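Local coordinates for endosialidase (PDB 4HIZ), which cleaves alpha-2,8- and alpha-2,9-linked polysialic acid internally as a trimeric phage enzyme with a catalytic beta-propeller domain, at residues T90-M102 against H113-W126. Residues are numbered along the deposited sequence; the frame is centred on the assembly and turned at random.
Sequences TFVYDNVIYAPFM and HVAWVKSGDDGQTW. With NA (sodium ion), chain B; EDO (1,2-ethanediol), chain R; EDO (1,2-ethanediol), chain L.
Ile97 and Ala99 pack against the six-membered ring of Trp126, Ile97 CG2 reaching CH2 at 3.6 Å and Ala99 CB reaching CZ3 at 3.9 Å. Trp126 ends an Asp box, the S-x-D-x-G-x-T-W turn of sialidase propellers, which begins at Ser119, the last residue of strand 113-119, the hairpin partner of strand 96-102. One indole face lies over Ser119 CB, while Ile487 and Ile76 pack against the same tryptophan. Farther along this side of the sheet, Ala115 CB sits over the Phe101 ring, 4.2 Å from its centroid, and Val117 CG1 meets the ring atom CE1.

The other face carries Tyr98, Trp116 and Lys118. Tyr98 turns its CD2-CE2 edge to the face of the Trp116 six-membered ring in a T-shaped pair, centroids 4.8 Å apart and planes at 65°. The indole stands beside Tyr98 because Trp116 CG lies between backbone N and carbonyl carbon (chi1 60°). Lys118 runs alongside the phenol, its CD 3.5 Å from Tyr98 CE2; a water joins its NZ to the tyrosine hydroxyl, and the same NZ forms a salt bridge with Asp511 of a neighbouring subunit.

Six backbone hydrogen bonds, two at each of the pairs Ile97-Ser119, Ala99-Val117 and Phe101-Ala115, fix the antiparallel register; Ala99 N to Val117 O is 2.8 Å. Past Ser119 the turn takes over. A water receives the Asp122 N-H and donates to both Asn95 O and Ser119 O, tying the Tyr93-Val96 turn to the Asp box turn. Ser119 OG accepts from Asp121 N, making an ST turn, and from Gly123 N. The Asp121 carboxylate grips Thr125 twice, on the syn side of each oxygen: OD1 takes the backbone N at 2.8 Å (N-H...O 169°), and OD2 accepts from Thr125 OG1 at 2.6 Å.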
ATOM      1  N   THR A  90     -12.148  18.495  14.461  1.00 10.07           N
ATOM      2  CA  THR A  90     -10.669  18.509  14.424  1.00 10.29           C
ATOM      3  C   THR A  90     -10.025  19.170  15.640  1.00 11.04           C
ATOM      4  O   THR A  90     -10.628  20.036  16.280  1.00 12.48           O
ATOM      5  CB  THR A  90     -10.110  19.169  13.140  1.00 11.33           C
ATOM      6  OG1 THR A  90     -10.438  20.560  13.113  1.00 11.90           O
ATOM      7  CG2 THR A  90     -10.611  18.443  11.880  1.00 11.62           C
ATOM      8  N   PHE A  91      -8.794  18.766  15.951  1.00 10.51           N
ATOM      9  CA  PHE A  91      -8.049  19.389  17.037  1.00  9.90           C
ATOM     10  C   PHE A  91      -6.579  19.041  16.910  1.00  9.88           C
ATOM     11  O   PHE A  91      -6.203  18.125  16.163  1.00 10.73           O
ATOM     12  CB  PHE A  91      -8.648  18.953  18.416  1.00 10.34           C
ATOM     13  CG  PHE A  91      -8.528  17.474  18.698  1.00 10.60           C
ATOM     14  CD1 PHE A  91      -7.361  16.938  19.277  1.00 11.35           C
ATOM     15  CD2 PHE A  91      -9.556  16.601  18.356  1.00 11.60           C
ATOM     16  CE1 PHE A  91      -7.269  15.560  19.523  1.00 12.43           C
ATOM     17  CE2 PHE A  91      -9.474  15.215  18.608  1.00 12.22           C
ATOM     18  CZ  PHE A  91      -8.317  14.685  19.190  1.00 12.49           C
ATOM     19  N   VAL A  92      -5.748  19.824  17.590  1.00 10.08           N
ATOM     20  CA  VAL A  92      -4.302  19.589  17.657  1.00 10.45           C
ATOM     21  C   VAL A  92      -3.947  19.360  19.125  1.00 11.20           C
ATOM     22  O   VAL A  92      -4.385  20.123  20.026  1.00 12.91           O
ATOM     23  CB  VAL A  92      -3.537  20.788  17.071  1.00 11.03           C
ATOM     24  CG1 VAL A  92      -2.005  20.566  17.144  1.00 12.27           C
ATOM     25  CG2 VAL A  92      -3.991  21.045  15.591  1.00 10.95           C
ATOM     26  N   TYR A  93      -3.219  18.290  19.384  1.00 11.12           N
ATOM     27  CA  TYR A  93      -2.806  17.987  20.764  1.00 11.89           C
ATOM     28  C   TYR A  93      -1.392  17.429  20.755  1.00 11.77           C
ATOM     29  O   TYR A  93      -1.111  16.471  20.004  1.00 10.67           O
ATOM     30  CB  TYR A  93      -3.768  16.984  21.418  1.00 11.91           C
ATOM     31  CG  TYR A  93      -3.464  16.753  22.893  1.00 11.63           C
ATOM     32  CD1 TYR A  93      -3.930  17.653  23.875  1.00 12.37           C
ATOM     33  CD2 TYR A  93      -2.755  15.613  23.299  1.00 11.51           C
ATOM     34  CE1 TYR A  93      -3.625  17.411  25.216  1.00 12.79           C
ATOM     35  CE2 TYR A  93      -2.448  15.362  24.641  1.00 11.09           C
ATOM     36  CZ  TYR A  93      -2.884  16.259  25.584  1.00 12.60           C
ATOM     37  OH  TYR A  93      -2.631  15.998  26.926  1.00 14.13           O
ATOM     38  N   ASP A  94      -0.528  17.997  21.603  1.00 11.69           N
ATOM     39  CA  ASP A  94       0.869  17.552  21.718  1.00 12.53           C
ATOM     40  C   ASP A  94       1.507  17.349  20.355  1.00 11.78           C
ATOM     41  O   ASP A  94       2.090  16.293  20.094  1.00 12.42           O
ATOM     42  CB  ASP A  94       0.899  16.261  22.560  1.00 14.40           C
ATOM     43  CG  ASP A  94       2.270  15.893  23.036  1.00 16.83           C
ATOM     44  OD1 ASP A  94       3.126  16.801  23.201  1.00 17.47           O
ATOM     45  OD2 ASP A  94       2.472  14.683  23.299  1.00 18.12           O
ATOM     46  N   ASN A  95       1.428  18.385  19.523  1.00 10.72           N
ATOM     47  CA  ASN A  95       2.109  18.429  18.202  1.00 10.36           C
ATOM     48  C   ASN A  95       1.501  17.566  17.114  1.00 11.13           C
ATOM     49  O   ASN A  95       2.031  17.549  16.003  1.00 12.56           O
ATOM     50  CB  ASN A  95       3.605  18.101  18.312  1.00 11.14           C
ATOM     51  CG  ASN A  95       4.315  18.998  19.318  1.00 12.84           C
ATOM     52  OD1 ASN A  95       4.087  20.216  19.341  1.00 14.98           O
ATOM     53  ND2 ASN A  95       5.152  18.397  20.177  1.00 12.91           N
ATOM     54  N   VAL A  96       0.442  16.845  17.425  1.00  9.92           N
ATOM     55  CA  VAL A  96      -0.182  15.942  16.433  1.00  9.96           C
ATOM     56  C   VAL A  96      -1.497  16.542  15.990  1.00 10.78           C
ATOM     57  O   VAL A  96      -2.263  17.030  16.825  1.00 11.06           O
ATOM     58  CB  VAL A  96      -0.410  14.542  17.043  1.00 10.54           C
ATOM     59  CG1 VAL A  96      -1.173  13.622  16.092  1.00 10.66           C
ATOM     60  CG2 VAL A  96       0.950  13.922  17.426  1.00 10.97           C
ATOM     61  N   ILE A  97      -1.770  16.525  14.682  1.00  9.65           N
ATOM     62  CA  ILE A  97      -3.055  17.020  14.173  1.00 10.61           C
ATOM     63  C   ILE A  97      -4.018  15.842  14.029  1.00 10.68           C
ATOM     64  O   ILE A  97      -3.694  14.841  13.384  1.00 11.00           O
ATOM     65  CB  ILE A  97      -2.871  17.703  12.797  1.00 10.95           C
ATOM     66  CG1 ILE A  97      -1.811  18.808  12.890  1.00 12.39           C
ATOM     67  CG2 ILE A  97      -4.228  18.284  12.277  1.00 10.67           C
ATOM     68  CD1 ILE A  97      -1.200  19.161  11.517  1.00 14.10           C
ATOM     69  N   TYR A  98      -5.204  15.964  14.637  1.00 10.10           N
ATOM     70  CA  TYR A  98      -6.222  14.922  14.577  1.00 10.45           C
ATOM     71  C   TYR A  98      -7.386  15.359  13.708  1.00 10.60           C
ATOM     72  O   TYR A  98      -7.938  16.462  13.876  1.00 10.99           O
ATOM     73  CB  TYR A  98      -6.785  14.624  15.978  1.00  9.87           C
ATOM     74  CG  TYR A  98      -5.759  13.993  16.922  1.00 10.27           C
ATOM     75  CD1 TYR A  98      -4.775  14.770  17.561  1.00 10.53           C
ATOM     76  CD2 TYR A  98      -5.813  12.634  17.204  1.00 12.12           C
ATOM     77  CE1 TYR A  98      -3.878  14.187  18.436  1.00 12.20           C
ATOM     78  CE2 TYR A  98      -4.896  12.033  18.067  1.00 13.32           C
ATOM     79  CZ  TYR A  98      -3.947  12.822  18.687  1.00 13.67           C
ATOM     80  OH  TYR A  98      -3.059  12.217  19.535  1.00 14.12           O
ATOM     81  N   ALA A  99      -7.750  14.492  12.771  1.00 10.42           N
ATOM     82  CA  ALA A  99      -8.903  14.730  11.898  1.00  9.41           C
ATOM     83  C   ALA A  99      -9.913  13.580  12.073  1.00 10.75           C
ATOM     84  O   ALA A  99      -9.889  12.558  11.337  1.00  9.89           O
ATOM     85  CB  ALA A  99      -8.441  14.815  10.390  1.00 10.11           C
ATOM     86  N   PRO A 100     -10.825  13.727  13.046  1.00 10.59           N
ATOM     87  CA  PRO A 100     -11.856  12.716  13.229  1.00  9.39           C
ATOM     88  C   PRO A 100     -12.941  12.902  12.174  1.00  8.65           C
ATOM     89  O   PRO A 100     -13.128  14.011  11.660  1.00  9.65           O
ATOM     90  CB  PRO A 100     -12.437  13.041  14.627  1.00  9.75           C
ATOM     91  CG  PRO A 100     -11.376  13.960  15.271  1.00 10.72           C
ATOM     92  CD  PRO A 100     -10.891  14.770  14.081  1.00 10.62           C
ATOM     93  N   PHE A 101     -13.599  11.805  11.820  1.00  9.14           N
ATOM     94  CA  PHE A 101     -14.590  11.805  10.722  1.00  9.21           C
ATOM     95  C   PHE A 101     -15.410  10.527  10.883  1.00 10.22           C
ATOM     96  O   PHE A 101     -15.287   9.832  11.911  1.00 11.27           O
ATOM     97  CB  PHE A 101     -13.871  11.850   9.349  1.00  9.51           C
ATOM     98  CG  PHE A 101     -13.068  10.614   9.025  1.00 10.35           C
ATOM     99  CD1 PHE A 101     -11.767  10.416   9.585  1.00 10.97           C
ATOM    100  CD2 PHE A 101     -13.569   9.671   8.130  1.00 10.15           C
ATOM    101  CE1 PHE A 101     -11.010   9.279   9.255  1.00 11.96           C
ATOM    102  CE2 PHE A 101     -12.831   8.518   7.788  1.00 11.01           C
ATOM    103  CZ  PHE A 101     -11.539   8.322   8.351  1.00 11.48           C
ATOM    104  N   MET A 102     -16.311  10.225   9.949  1.00  9.99           N
ATOM    105  CA  MET A 102     -17.025   8.961  10.009  1.00  9.52           C
ATOM    106  C   MET A 102     -16.760   8.190   8.701  1.00 10.33           C
ATOM    107  O   MET A 102     -16.761   8.786   7.608  1.00 10.44           O
ATOM    108  CB  MET A 102     -18.542   9.220  10.225  1.00  9.93           C
ATOM    109  CG  MET A 102     -18.772   9.734  11.711  1.00 10.11           C
ATOM    110  SD  MET A 102     -20.533  10.134  11.901  1.00 13.52           S
ATOM    111  CE  MET A 102     -20.643  11.725  11.107  1.00 13.24           C
ATOM    112  N   HIS A 113     -18.211   3.610  11.285  1.00 10.35           N
ATOM    113  CA  HIS A 113     -17.388   3.867  12.477  1.00 10.19           C
ATOM    114  C   HIS A 113     -17.069   5.345  12.619  1.00 10.34           C
ATOM    115  O   HIS A 113     -16.758   6.015  11.615  1.00 10.93           O
ATOM    116  CB  HIS A 113     -16.016   3.128  12.329  1.00  9.67           C
ATOM    117  CG  HIS A 113     -16.114   1.645  12.417  1.00 10.84           C
ATOM    118  ND1 HIS A 113     -16.126   0.965  13.619  1.00 13.02           N
ATOM    119  CD2 HIS A 113     -16.166   0.696  11.448  1.00 11.41           C
ATOM    120  CE1 HIS A 113     -16.160  -0.339  13.390  1.00 13.15           C
ATOM    121  NE2 HIS A 113     -16.186  -0.531  12.082  1.00 12.85           N
ATOM    122  N   VAL A 114     -17.083   5.871  13.857  1.00  9.74           N
ATOM    123  CA  VAL A 114     -16.412   7.146  14.113  1.00  9.43           C
ATOM    124  C   VAL A 114     -14.916   6.838  14.100  1.00 10.05           C
ATOM    125  O   VAL A 114     -14.509   5.835  14.650  1.00 11.51           O
ATOM    126  CB  VAL A 114     -16.855   7.716  15.470  1.00 10.29           C
ATOM    127  CG1 VAL A 114     -16.154   9.055  15.735  1.00 11.78           C
ATOM    128  CG2 VAL A 114     -18.404   7.899  15.457  1.00 10.18           C
ATOM    129  N   ALA A 115     -14.123   7.660  13.429  1.00  9.10           N
ATOM    130  CA  ALA A 115     -12.712   7.291  13.202  1.00  9.82           C
ATOM    131  C   ALA A 115     -11.861   8.530  13.217  1.00  9.94           C
ATOM    132  O   ALA A 115     -12.368   9.635  13.259  1.00 11.07           O
ATOM    133  CB  ALA A 115     -12.635   6.648  11.786  1.00 10.64           C
ATOM    134  N   TRP A 116     -10.544   8.382  13.142  1.00 10.16           N
ATOM    135  CA  TRP A 116      -9.739   9.554  12.810  1.00 10.56           C
ATOM    136  C   TRP A 116      -8.547   9.143  11.976  1.00  9.95           C
ATOM    137  O   TRP A 116      -8.189   7.957  11.921  1.00 10.84           O
ATOM    138  CB  TRP A 116      -9.275  10.346  14.050  1.00 11.12           C
ATOM    139  CG  TRP A 116      -8.402   9.612  15.095  1.00 11.43           C
ATOM    140  CD1 TRP A 116      -7.449   8.629  14.883  1.00 12.66           C
ATOM    141  CD2 TRP A 116      -8.398   9.880  16.500  1.00 12.30           C
ATOM    142  NE1 TRP A 116      -6.858   8.268  16.087  1.00 13.29           N
ATOM    143  CE2 TRP A 116      -7.453   9.002  17.099  1.00 13.03           C
ATOM    144  CE3 TRP A 116      -9.137  10.753  17.313  1.00 13.41           C
ATOM    145  CZ2 TRP A 116      -7.209   9.004  18.473  1.00 15.33           C
ATOM    146  CZ3 TRP A 116      -8.893  10.753  18.689  1.00 14.45           C
ATOM    147  CH2 TRP A 116      -7.948   9.879  19.248  1.00 15.58           C
ATOM    148  N   VAL A 117      -7.998  10.130  11.287  1.00  9.18           N
ATOM    149  CA  VAL A 117      -6.611  10.024  10.794  1.00  9.25           C
ATOM    150  C   VAL A 117      -5.817  11.153  11.432  1.00 10.57           C
ATOM    151  O   VAL A 117      -6.396  12.157  11.916  1.00 11.27           O
ATOM    152  CB  VAL A 117      -6.477  10.084   9.224  1.00 10.15           C
ATOM    153  CG1 VAL A 117      -7.132   8.834   8.575  1.00 10.71           C
ATOM    154  CG2 VAL A 117      -7.093  11.400   8.674  1.00 10.08           C
ATOM    155  N   LYS A 118      -4.494  11.007  11.461  1.00 11.07           N
ATOM    156  CA  LYS A 118      -3.651  11.939  12.218  1.00 11.71           C
ATOM    157  C   LYS A 118      -2.443  12.306  11.388  1.00 10.71           C
ATOM    158  O   LYS A 118      -2.016  11.507  10.537  1.00 11.17           O
ATOM    159  CB  LYS A 118      -3.122  11.260  13.496  1.00 13.36           C
ATOM    160  CG  LYS A 118      -4.200  10.564  14.341  1.00 15.37           C
ATOM    161  CD  LYS A 118      -3.572   9.963  15.628  1.00 17.24           C
ATOM    162  CE  LYS A 118      -2.554   8.860  15.297  1.00 17.86           C
ATOM    163  NZ  LYS A 118      -2.225   8.003  16.523  1.00 17.44           N
ATOM    164  N   SER A 119      -1.873  13.483  11.643  1.00  9.50           N
ATOM    165  CA  SER A 119      -0.594  13.853  11.013  1.00 10.51           C
ATOM    166  C   SER A 119       0.418  14.196  12.061  1.00 10.44           C
ATOM    167  O   SER A 119       0.173  15.072  12.901  1.00  9.86           O
ATOM    168  CB  SER A 119      -0.740  15.059  10.075  1.00 10.78           C
ATOM    169  OG  SER A 119       0.563  15.341   9.510  1.00 11.13           O
ATOM    170  N   GLY A 120       1.569  13.541  11.970  1.00  9.93           N
ATOM    171  CA  GLY A 120       2.727  13.858  12.796  1.00 11.72           C
ATOM    172  C   GLY A 120       3.768  14.740  12.126  1.00 11.55           C
ATOM    173  O   GLY A 120       4.865  14.907  12.667  1.00 11.16           O
ATOM    174  N   ASP A 121       3.449  15.310  10.964  1.00 11.16           N
ATOM    175  CA  ASP A 121       4.418  16.156  10.254  1.00 11.10           C
ATOM    176  C   ASP A 121       3.786  17.453   9.713  1.00 11.54           C
ATOM    177  O   ASP A 121       4.056  17.865   8.570  1.00 11.59           O
ATOM    178  CB  ASP A 121       5.101  15.355   9.124  1.00 11.65           C
ATOM    179  CG  ASP A 121       4.112  14.679   8.210  1.00 12.58           C
ATOM    180  OD1 ASP A 121       2.934  15.139   8.127  1.00 12.40           O
ATOM    181  OD2 ASP A 121       4.546  13.712   7.501  1.00 14.73           O
ATOM    182  N   ASP A 122       2.969  18.105  10.553  1.00 10.78           N
ATOM    183  CA  ASP A 122       2.407  19.390  10.203  1.00 11.22           C
ATOM    184  C   ASP A 122       1.439  19.297   9.017  1.00 11.02           C
ATOM    185  O   ASP A 122       1.208  20.295   8.331  1.00 12.01           O
ATOM    186  CB  ASP A 122       3.505  20.457   9.997  1.00 11.83           C
ATOM    187  CG  ASP A 122       4.272  20.716  11.289  1.00 14.52           C
ATOM    188  OD1 ASP A 122       3.621  20.940  12.321  1.00 14.82           O
ATOM    189  OD2 ASP A 122       5.500  20.636  11.317  1.00 15.35           O
ATOM    190  N   GLY A 123       0.879  18.108   8.795  1.00 10.31           N
ATOM    191  CA  GLY A 123      -0.190  17.944   7.809  1.00  9.88           C
ATOM    192  C   GLY A 123       0.331  17.535   6.443  1.00 10.36           C
ATOM    193  O   GLY A 123      -0.425  17.611   5.459  1.00 11.61           O
ATOM    194  N   GLN A 124       1.603  17.129   6.358  1.00 10.23           N
ATOM    195  CA  GLN A 124       2.092  16.657   5.063  1.00  9.46           C
ATOM    196  C   GLN A 124       1.616  15.258   4.757  1.00 11.15           C
ATOM    197  O   GLN A 124       1.242  14.981   3.612  1.00 12.79           O
ATOM    198  CB  GLN A 124       3.637  16.659   5.065  1.00  9.09           C
ATOM    199  CG  GLN A 124       4.168  18.066   5.184  1.00 10.60           C
ATOM    200  CD  GLN A 124       5.689  18.081   5.093  1.00 12.30           C
ATOM    201  OE1 GLN A 124       6.238  18.066   3.980  1.00 12.35           O
ATOM    202  NE2 GLN A 124       6.370  18.071   6.246  1.00 13.27           N
ATOM    203  N   THR A 125       1.667  14.362   5.747  1.00 11.06           N
ATOM    204  CA  THR A 125       1.236  12.977   5.556  1.00 11.01           C
ATOM    205  C   THR A 125       0.367  12.535   6.712  1.00 10.29           C
ATOM    206  O   THR A 125       0.476  13.063   7.829  1.00 10.94           O
ATOM    207  CB  THR A 125       2.409  11.948   5.413  1.00 12.76           C
ATOM    208  OG1 THR A 125       3.100  11.784   6.665  1.00 13.76           O
ATOM    209  CG2 THR A 125       3.404  12.369   4.300  1.00 15.02           C
ATOM    210  N   TRP A 126      -0.531  11.585   6.414  1.00  9.71           N
ATOM    211  CA  TRP A 126      -1.632  11.248   7.308  1.00  9.83           C
ATOM    212  C   TRP A 126      -1.732   9.737   7.454  1.00 10.99           C
ATOM    213  O   TRP A 126      -1.539   8.979   6.480  1.00 11.54           O
ATOM    214  CB  TRP A 126      -2.933  11.840   6.767  1.00 10.01           C
ATOM    215  CG  TRP A 126      -2.882  13.328   6.740  1.00  9.91           C
ATOM    216  CD1 TRP A 126      -2.242  14.109   5.822  1.00  9.73           C
ATOM    217  CD2 TRP A 126      -3.460  14.219   7.692  1.00 10.40           C
ATOM    218  NE1 TRP A 126      -2.390  15.440   6.138  1.00  9.53           N
ATOM    219  CE2 TRP A 126      -3.145  15.531   7.275  1.00 10.60           C
ATOM    220  CE3 TRP A 126      -4.219  14.034   8.865  1.00 11.68           C
ATOM    221  CZ2 TRP A 126      -3.568  16.659   7.960  1.00 10.92           C
ATOM    222  CZ3 TRP A 126      -4.633  15.160   9.564  1.00 12.01           C
ATOM    223  CH2 TRP A 126      -4.299  16.461   9.117  1.00 11.99           C
TER
HETATM  224 NA    NA B 826     -10.962  22.678  15.874  1.00 44.46          NA
HETATM  225  C1  EDO R 812       0.597  22.146  19.542  1.00 37.07           C
HETATM  226  O1  EDO R 812       0.510  20.925  20.273  1.00 30.82           O
HETATM  227  C2  EDO R 812       1.882  22.238  18.738  1.00 41.47           C
HETATM  228  O2  EDO R 812       2.252  23.614  18.656  1.00 46.13           O
HETATM  229  C1  EDO L 806      -6.060  23.205  18.576  1.00 29.27           C
HETATM  230  O1  EDO L 806      -7.080  22.212  18.650  1.00 21.85           O
HETATM  231  C2  EDO L 806      -6.543  24.525  17.971  1.00 31.02           C
HETATM  232  O2  EDO L 806      -7.162  24.276  16.724  1.00 26.18           O
HETATM  233  O   HOH W   1       1.902  17.317  13.211  1.00 13.28           O
HETATM  234  O   HOH W   2      -1.869   9.762  18.766  1.00 23.42           O
HETATM  235  O   HOH W   3     -10.400  23.797  18.430  1.00 47.01           O